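PDB 1TXD: Rho guanine nucleotide exchange factor 12 from Homo sapiens, which acts as a guanine nucleotide exchange factor for the small GTPase RhoA, here represented by its DH and PH domains. Local coordinates for residues A[45-50]-A[163-167]; A[129-133]-A[218-222]; A[280-286]-A[314-319]. The protein carries 1 engineered substitution. One frame throughout, in Å; residues are numbered along the deposited sequence.

Contact 1. Residues A[45-50]-A[163-167]; sequences VLDQVF and LKDII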
loop_
_atom_site.group_PDB
_atom_site.type_symbol
_atom_site.label_atom_id
_atom_site.label_comp_id
_atom_site.label_asym_id
_atom_site.label_seq_id
_atom_site.Cartn_x
_atom_site.Cartn_y
_atom_site.Cartn_z
ATOM N N VAL A 45 19.375 -8.554 -2.631
ATOM C CA VAL A 45 19.953 -7.216 -2.839
ATOM C C VAL A 45 19.479 -6.248 -1.760
ATOM O O VAL A 45 20.326 -5.652 -1.141
ATOM C CB VAL A 45 19.693 -6.580 -4.259
ATOM C CG1 VAL A 45 20.245 -5.108 -4.355
ATOM C CG2 VAL A 45 20.280 -7.391 -5.326
ATOM N N LEU A 46 18.157 -6.032 -1.564
ATOM C CA LEU A 46 17.689 -5.237 -0.432
ATOM C C LEU A 46 18.439 -5.633 0.817
ATOM O O LEU A 46 18.917 -4.772 1.582
ATOM C CB LEU A 46 16.242 -5.459 -0.110
ATOM C CG LEU A 46 15.352 -4.620 -1.043
ATOM C CD1 LEU A 46 13.983 -4.911 -0.692
ATOM C CD2 LEU A 46 15.694 -3.136 -0.766
ATOM N N ASP A 47 18.358 -6.897 1.099
ATOM C CA ASP A 47 18.967 -7.426 2.358
ATOM C C ASP A 47 20.431 -7.166 2.420
ATOM O O ASP A 47 20.933 -6.741 3.473
ATOM C CB ASP A 47 18.627 -8.925 2.585
ATOM C CG ASP A 47 19.211 -9.470 3.837
ATOM O OD1 ASP A 47 20.095 -10.339 3.703
ATOM O OD2 ASP A 47 18.950 -9.034 4.984
ATOM N N GLN A 48 21.166 -7.467 1.377
ATOM C CA GLN A 48 22.641 -7.554 1.569
ATOM C C GLN A 48 23.293 -6.183 1.350
ATOM O O GLN A 48 24.210 -5.794 2.085
ATOM C CB GLN A 48 23.287 -8.608 0.676
ATOM C CG GLN A 48 23.112 -10.081 1.164
ATOM C CD GLN A 48 23.656 -10.318 2.570
ATOM O OE1 GLN A 48 24.873 -10.261 2.789
ATOM N NE2 GLN A 48 22.768 -10.611 3.521
ATOM N N VAL A 49 22.750 -5.421 0.396
ATOM C CA VAL A 49 23.360 -4.146 0.033
ATOM C C VAL A 49 22.932 -3.044 1.015
ATOM O O VAL A 49 23.780 -2.234 1.380
ATOM C CB VAL A 49 23.080 -3.751 -1.431
ATOM C CG1 VAL A 49 23.630 -2.365 -1.736
ATOM C CG2 VAL A 49 23.688 -4.776 -2.368
ATOM N N PHE A 50 21.653 -3.084 1.464
ATOM C CA PHE A 50 21.048 -2.085 2.288
ATOM C C PHE A 50 20.913 -2.476 3.740
ATOM O O PHE A 50 21.503 -1.820 4.584
ATOM C CB PHE A 50 19.669 -1.611 1.722
ATOM C CG PHE A 50 19.796 -0.949 0.411
ATOM C CD1 PHE A 50 20.148 0.395 0.318
ATOM C CD2 PHE A 50 19.719 -1.680 -0.752
ATOM C CE1 PHE A 50 20.376 0.982 -0.898
ATOM C CE2 PHE A 50 19.927 -1.077 -1.988
ATOM C CZ PHE A 50 20.255 0.260 -2.057
ATOM N N LEU A 163 16.919 2.730 -3.731
ATOM C CA LEU A 163 16.219 2.050 -2.644
ATOM C C LEU A 163 14.728 2.182 -2.840
ATOM O O LEU A 163 14.009 1.200 -2.867
ATOM C CB LEU A 163 16.656 2.624 -1.282
ATOM C CG LEU A 163 16.227 1.824 -0.013
ATOM C CD1 LEU A 163 16.640 0.352 -0.130
ATOM C CD2 LEU A 163 16.776 2.364 1.306
ATOM N N LYS A 164 14.254 3.395 -3.001
ATOM C CA LYS A 164 12.838 3.625 -3.190
ATOM C C LYS A 164 12.255 2.817 -4.352
ATOM O O LYS A 164 11.099 2.513 -4.333
ATOM C CB LYS A 164 12.508 5.095 -3.341
ATOM C CG LYS A 164 12.783 5.744 -4.709
ATOM C CD LYS A 164 12.581 7.251 -4.683
ATOM C CE LYS A 164 13.332 7.941 -5.802
ATOM N NZ LYS A 164 12.774 7.453 -7.124
ATOM N N ASP A 165 13.064 2.511 -5.365
ATOM C CA ASP A 165 12.603 1.745 -6.518
ATOM C C ASP A 165 12.747 0.240 -6.359
ATOM O O ASP A 165 12.163 -0.484 -7.098
ATOM C CB ASP A 165 13.373 2.187 -7.781
ATOM C CG ASP A 165 13.204 3.634 -8.079
ATOM O OD1 ASP A 165 14.256 4.297 -8.328
ATOM O OD2 ASP A 165 12.066 4.173 -8.094
ATOM N N ILE A 166 13.553 -0.240 -5.417
ATOM C CA ILE A 166 13.691 -1.681 -5.237
ATOM C C ILE A 166 12.624 -2.216 -4.286
ATOM O O ILE A 166 12.094 -3.311 -4.418
ATOM C CB ILE A 166 15.132 -1.966 -4.719
ATOM C CG1 ILE A 166 16.171 -1.379 -5.673
ATOM C CG2 ILE A 166 15.292 -3.468 -4.507
ATOM C CD1 ILE A 166 17.611 -1.695 -5.280
ATOM N N ILE A 167 12.295 -1.443 -3.282
ATOM C CA ILE A 167 11.368 -1.902 -2.292
ATOM C C ILE A 167 10.026 -2.349 -2.816
ATOM O O ILE A 167 9.523 -3.382 -2.423
ATOM C CB ILE A 167 11.296 -0.799 -1.240
ATOM C CG1 ILE A 167 12.373 -1.054 -0.192
ATOM C CG2 ILE A 167 9.936 -0.669 -0.526
ATOM C CD1 ILE A 167 12.655 0.230 0.471
#
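The methyl CD1 of L163 sits over one face of the F50 ring, 3.5 Å from the ring centroid and 15° off its normal. This is a CH-pi contact, with the methyl displaced toward the CG and CD1 atoms of the ring. The two side chains slide past each other in opposite directions, and L163 CB lies near F50 CE1 as well. That same L163 CD1 meets L46 CD2 at 3.7 Å, the two leucines crossing at about a right angle, so one methyl serves both the ring and L46.

I166 adds a forked contact. With CG1 anti to its carbonyl carbon (chi1 -56°) and CG2 anti to the backbone N, its two branches go to different partners: CG2 packs on L46 CG at 3.7 Å, while CD1, at the end of the other branch, approaches F50 CE2 obliquely at 4.1 Å. I167 CG1 adds a further touch on L46 CD2 at 4.0 Å.

Several things set these groups in place. V49 CG1 lies across the opposite face of the F50 ring, 3.9 Å above its plane, and L46 O is at the ring edge, in plane. On the other segment, L163 O accepts from both I166 N and I167 N, which holds the turn together, and E153 takes the hydrogen bond from L163 N. A152 of helix 143-154 touches F50, I135 of helix 128-141 backs L163 and I167, and L72 of helix 72-90 meets L46.

Every contact between 45-50 and 163-167 is therefore hydrocarbon or aromatic. The two parts of the DH helical bundle are joined here by apolar burial, with one CH-pi contact as the most directional element.

Contact 2. Residues A[129-133]-A[218-222]; sequences PFALE and AENKQ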
loop_
_atom_site.group_PDB
_atom_site.type_symbol
_atom_site.label_atom_id
_atom_site.label_comp_id
_atom_site.label_asym_id
_atom_site.label_seq_id
_atom_site.Cartn_x
_atom_site.Cartn_y
_atom_site.Cartn_z
ATOM N N PRO A 129 4.603 3.068 2.028
ATOM C CA PRO A 129 4.548 4.527 2.032
ATOM C C PRO A 129 5.239 5.075 3.303
ATOM O O PRO A 129 5.885 6.140 3.271
ATOM C CB PRO A 129 3.041 4.863 2.045
ATOM C CG PRO A 129 2.270 3.598 1.853
ATOM C CD PRO A 129 3.276 2.455 2.125
ATOM N N PHE A 130 5.084 4.379 4.424
ATOM C CA PHE A 130 5.787 4.815 5.614
ATOM C C PHE A 130 7.286 4.669 5.336
ATOM O O PHE A 130 8.064 5.512 5.768
ATOM C CB PHE A 130 5.393 4.045 6.925
ATOM C CG PHE A 130 3.928 4.145 7.254
ATOM C CD1 PHE A 130 3.422 5.235 7.948
ATOM C CD2 PHE A 130 3.051 3.139 6.872
ATOM C CE1 PHE A 130 2.079 5.349 8.214
ATOM C CE2 PHE A 130 1.686 3.252 7.166
ATOM C CZ PHE A 130 1.206 4.337 7.844
ATOM N N ALA A 131 7.699 3.617 4.650
ATOM C CA ALA A 131 9.167 3.291 4.633
ATOM C C ALA A 131 9.831 4.278 3.653
ATOM O O ALA A 131 10.881 4.813 3.921
ATOM C CB ALA A 131 9.418 1.875 4.263
ATOM N N LEU A 132 9.097 4.689 2.623
ATOM C CA LEU A 132 9.680 5.533 1.584
ATOM C C LEU A 132 9.801 6.941 2.141
ATOM O O LEU A 132 10.622 7.712 1.708
ATOM C CB LEU A 132 8.791 5.557 0.320
ATOM C CG LEU A 132 8.754 4.293 -0.554
ATOM C CD1 LEU A 132 8.238 4.582 -1.882
ATOM C CD2 LEU A 132 10.097 3.567 -0.707
ATOM N N GLU A 133 8.928 7.299 3.067
ATOM C CA GLU A 133 8.930 8.640 3.603
ATOM C C GLU A 133 9.974 8.737 4.668
ATOM O O GLU A 133 10.576 9.782 4.816
ATOM C CB GLU A 133 7.523 9.068 4.080
ATOM C CG GLU A 133 7.566 10.175 5.136
ATOM C CD GLU A 133 7.850 11.527 4.557
ATOM O OE1 GLU A 133 7.344 11.790 3.405
ATOM O OE2 GLU A 133 8.531 12.334 5.279
ATOM N N ALA A 218 -3.301 1.586 4.668
ATOM C CA ALA A 218 -2.066 2.235 5.052
ATOM C C ALA A 218 -1.731 3.535 4.291
ATOM O O ALA A 218 -1.260 4.466 4.885
ATOM C CB ALA A 218 -0.895 1.252 4.969
ATOM N N GLU A 219 -1.909 3.609 2.986
ATOM C CA GLU A 219 -1.706 4.889 2.310
ATOM C C GLU A 219 -2.600 6.017 2.900
ATOM O O GLU A 219 -2.202 7.196 2.913
ATOM C CB GLU A 219 -2.039 4.755 0.808
ATOM C CG GLU A 219 -0.999 3.920 0.051
ATOM C CD GLU A 219 -1.413 3.655 -1.384
ATOM O OE1 GLU A 219 -0.534 3.439 -2.248
ATOM O OE2 GLU A 219 -2.623 3.636 -1.639
ATOM N N ASN A 220 -3.808 5.680 3.356
ATOM C CA ASN A 220 -4.682 6.680 3.965
ATOM C C ASN A 220 -4.098 7.158 5.278
ATOM O O ASN A 220 -4.064 8.358 5.501
ATOM C CB ASN A 220 -6.131 6.163 4.145
ATOM C CG ASN A 220 -7.146 7.295 4.506
ATOM O OD1 ASN A 220 -6.826 8.276 5.207
ATOM N ND2 ASN A 220 -8.375 7.138 4.043
ATOM N N LYS A 221 -3.567 6.249 6.112
ATOM C CA LYS A 221 -2.969 6.637 7.393
ATOM C C LYS A 221 -1.684 7.437 7.246
ATOM O O LYS A 221 -1.399 8.286 8.086
ATOM C CB LYS A 221 -2.634 5.418 8.286
ATOM C CG LYS A 221 -3.886 4.678 8.772
ATOM C CD LYS A 221 -3.542 3.304 9.384
ATOM C CE LYS A 221 -4.749 2.368 9.376
ATOM N NZ LYS A 221 -4.908 1.665 10.685
ATOM N N GLN A 222 -0.870 7.114 6.238
ATOM C CA GLN A 222 0.421 7.776 6.074
ATOM C C GLN A 222 0.189 9.208 5.525
ATOM O O GLN A 222 0.927 10.168 5.839
ATOM C CB GLN A 222 1.347 6.923 5.202
ATOM C CG GLN A 222 2.829 7.373 5.182
ATOM C CD GLN A 222 3.023 8.599 4.283
ATOM O OE1 GLN A 222 2.480 8.642 3.158
ATOM N NE2 GLN A 222 3.690 9.625 4.802
HETATM O O HOH W 1 4.520 12.233 3.330
#
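Q222 lays its aliphatic stem across a face of the F130 ring: CB is 3.8 Å from the ring centroid, 22° off the normal, in a CH-pi contact, and CG follows at 3.5 Å from F130 CD1. CG stands anti to the Q222 backbone N (chi1 -168°), and the bend at the next bond carries the amide beyond the ring, its plane nearly perpendicular to it.

Other apolar touches lie alongside. A218 CB meets F130 CE2 at 3.9 Å, and K221 CB comes to the ring edge near its plane. In a neighbouring contact P129 brings its ring CG to E219 CG at 3.7 Å, the proline and the glutamate stem crossing at about a right angle.

The polar link is indirect. One water donates to E133 OE1 at 2.9 Å and accepts from Q222 NE2 at 3.1 Å, so it bridges a carboxylate and an amide whose planes are almost parallel. F130 also takes part in a cation-pi interaction with K67.

Here helix 128-141 and the long helix 191-230 meet near the surface, their local axes 10.1 Å apart at closest and 40° from parallel. K67 belongs to helix 62-69, while N220, on the same turn as Q222, hydrogen-bonds through ND2 to M257 O at the start of strand 257-266, tying this part of the long helix to the PH domain.

Contact 3. Residues A[280-286]-A[314-319]; sequences LEDILVL and SPVIKL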
loop_
_atom_site.group_PDB
_atom_site.type_symbol
_atom_site.label_atom_id
_atom_site.label_comp_id
_atom_site.label_asym_id
_atom_site.label_seq_id
_atom_site.Cartn_x
_atom_site.Cartn_y
_atom_site.Cartn_z
ATOM N N LEU A 280 -12.874 13.842 8.491
ATOM C CA LEU A 280 -12.456 12.680 9.273
ATOM C C LEU A 280 -13.668 11.964 9.857
ATOM O O LEU A 280 -14.804 12.378 9.634
ATOM C CB LEU A 280 -11.507 13.111 10.397
ATOM C CG LEU A 280 -10.405 14.088 9.996
ATOM C CD1 LEU A 280 -9.445 14.326 11.175
ATOM C CD2 LEU A 280 -9.632 13.583 8.788
ATOM N N GLU A 281 -13.424 10.893 10.615
ATOM C CA GLU A 281 -14.499 10.047 11.150
ATOM C C GLU A 281 -15.561 10.856 11.892
ATOM O O GLU A 281 -16.764 10.609 11.747
ATOM C CB GLU A 281 -13.935 8.983 12.106
ATOM C CG GLU A 281 -13.913 7.564 11.547
ATOM C CD GLU A 281 -13.018 6.622 12.345
ATOM O OE1 GLU A 281 -12.799 6.878 13.552
ATOM O OE2 GLU A 281 -12.529 5.622 11.769
ATOM N N ASP A 282 -15.096 11.813 12.692
ATOM C CA ASP A 282 -15.931 12.490 13.676
ATOM C C ASP A 282 -15.822 14.013 13.664
ATOM O O ASP A 282 -16.551 14.674 14.391
ATOM C CB ASP A 282 -15.614 11.946 15.078
ATOM C CG ASP A 282 -14.239 12.376 15.596
ATOM O OD1 ASP A 282 -13.386 12.828 14.802
ATOM O OD2 ASP A 282 -13.924 12.292 16.799
ATOM N N ILE A 283 -14.915 14.561 12.861
ATOM C CA ILE A 283 -14.760 16.007 12.726
ATOM C C ILE A 283 -14.480 16.409 11.286
ATOM O O ILE A 283 -13.887 15.655 10.521
ATOM C CB ILE A 283 -13.624 16.550 13.641
ATOM C CG1 ILE A 283 -12.298 15.803 13.406
ATOM C CG2 ILE A 283 -14.036 16.470 15.104
ATOM C CD1 ILE A 283 -11.087 16.453 14.068
ATOM N N LEU A 284 -14.935 17.597 10.921
ATOM C CA LEU A 284 -14.486 18.258 9.719
ATOM C C LEU A 284 -13.397 19.200 10.202
ATOM O O LEU A 284 -13.510 19.770 11.285
ATOM C CB LEU A 284 -15.642 19.018 9.079
ATOM C CG LEU A 284 -15.513 19.415 7.616
ATOM C CD1 LEU A 284 -15.804 18.237 6.721
ATOM C CD2 LEU A 284 -16.481 20.559 7.306
ATOM N N VAL A 285 -12.334 19.340 9.417
ATOM C CA VAL A 285 -11.178 20.132 9.821
ATOM C C VAL A 285 -10.874 21.135 8.739
ATOM O O VAL A 285 -10.738 20.787 7.572
ATOM C CB VAL A 285 -9.916 19.265 10.065
ATOM C CG1 VAL A 285 -8.733 20.144 10.460
ATOM C CG2 VAL A 285 -10.174 18.214 11.150
ATOM N N LEU A 286 -10.735 22.386 9.143
ATOM C CA LEU A 286 -10.554 23.468 8.204
ATOM C C LEU A 286 -9.120 23.953 8.333
ATOM O O LEU A 286 -8.708 24.392 9.405
ATOM C CB LEU A 286 -11.565 24.584 8.494
ATOM C CG LEU A 286 -13.037 24.135 8.491
ATOM C CD1 LEU A 286 -13.958 25.312 8.808
ATOM C CD2 LEU A 286 -13.442 23.509 7.168
ATOM N N SER A 314 -14.672 28.169 15.311
ATOM C CA SER A 314 -13.693 27.075 15.354
ATOM C C SER A 314 -13.398 26.486 13.964
ATOM O O SER A 314 -14.316 26.293 13.164
ATOM C CB SER A 314 -14.187 25.956 16.281
ATOM O OG SER A 314 -13.153 25.039 16.601
ATOM N N PRO A 315 -12.124 26.192 13.675
ATOM C CA PRO A 315 -11.756 25.461 12.446
ATOM C C PRO A 315 -12.016 23.957 12.543
ATOM O O PRO A 315 -11.941 23.287 11.532
ATOM C CB PRO A 315 -10.256 25.729 12.312
ATOM C CG PRO A 315 -9.794 25.896 13.709
ATOM C CD PRO A 315 -10.937 26.518 14.486
ATOM N N VAL A 316 -12.295 23.455 13.743
ATOM C CA VAL A 316 -12.747 22.082 13.946
ATOM C C VAL A 316 -14.238 22.092 14.244
ATOM O O VAL A 316 -14.672 22.642 15.263
ATOM C CB VAL A 316 -11.998 21.402 15.132
ATOM C CG1 VAL A 316 -12.802 20.229 15.748
ATOM C CG2 VAL A 316 -10.632 20.928 14.678
ATOM N N ILE A 317 -15.004 21.453 13.365
ATOM C CA ILE A 317 -16.443 21.324 13.523
ATOM C C ILE A 317 -16.815 19.893 13.902
ATOM O O ILE A 317 -16.649 18.976 13.110
ATOM C CB ILE A 317 -17.149 21.710 12.203
ATOM C CG1 ILE A 317 -16.763 23.128 11.773
ATOM C CG2 ILE A 317 -18.653 21.572 12.350
ATOM C CD1 ILE A 317 -16.750 23.322 10.258
ATOM N N LYS A 318 -17.331 19.708 15.106
ATOM C CA LYS A 318 -17.765 18.391 15.552
ATOM C C LYS A 318 -18.971 17.916 14.735
ATOM O O LYS A 318 -20.011 18.564 14.723
ATOM C CB LYS A 318 -18.094 18.425 17.042
ATOM C CG LYS A 318 -16.906 18.854 17.914
ATOM C CD LYS A 318 -16.943 18.200 19.288
ATOM C CE LYS A 318 -15.627 18.375 20.044
ATOM N NZ LYS A 318 -15.811 18.267 21.531
ATOM N N LEU A 319 -18.818 16.790 14.040
ATOM C CA LEU A 319 -19.883 16.240 13.188
ATOM C C LEU A 319 -21.139 15.822 13.964
ATOM O O LEU A 319 -22.218 15.684 13.381
ATOM C CB LEU A 319 -19.358 15.037 12.381
ATOM C CG LEU A 319 -18.283 15.333 11.333
ATOM C CD1 LEU A 319 -17.701 14.036 10.786
ATOM C CD2 LEU A 319 -18.834 16.191 10.195
#
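P315 O receives the shortest bond of this strand pair, from L286 N at 2.8 Å. L284 and I317 form the hydrogen-bonded antiparallel pair, each N bonding to the other's O at 3.1 Å and nearly straight. The ladder ends at L319 N, which reaches D282 O from well above the carbonyl plane. The carboxylate of D282 pairs with R255, and K318 NZ with E246.

Side chains alternate between two faces. On one, L284 and I317 lie side by side, pointing the same way, with L284 CD2 4.1 Å from I317 CD1. L286 CD1 meets that same I317 methyl at 3.7 Å, and L286 CB packs on P315 CB at 4.2 Å. Replacing L286 with an alanine would probably open a gap beside I317 CD1, leaving that methyl without one of its packing partners. Past the strand end, L319 reaches back on the L284 side, its CD1 against the D282-I283 peptide, 3.4 Å from D282 C. On the other face chi1 of I283 (54°) puts its CG1 branch in the crowded position between N and carbonyl carbon and leaves CG2 anti to the carbonyl carbon, where it meets V316 CG1 at 4.0 Å.

L284 and L319 are met by helix 354-374, through I364 in both cases, and Y347 of strand 344-350 touches L286 and I317. Antiparallel strands closed by a C-terminal helix in this way are characteristic of the PH-domain beta sandwich.

In the fold
Contacts 1 and 2 meet directly: L132, on the helical turn of 129-133, sends CD2 to K164 CA at 3.7 Å and to I167 CG2 at 4.2 Å, and their centres lie about 18 Å apart. Their segments alternate along the chain. Contact 3 comes later in sequence and belongs to the PH domain. Its centre is about 41 Å from that of contact 1, across the centre of the chain, but only about 23 Å from that of contact 2, with nearest atoms about 7 Å apart. Contact 2 thus lies toward the junction of the two domains. Nucleotide exchange on RhoA is the work of the DH domain in this family.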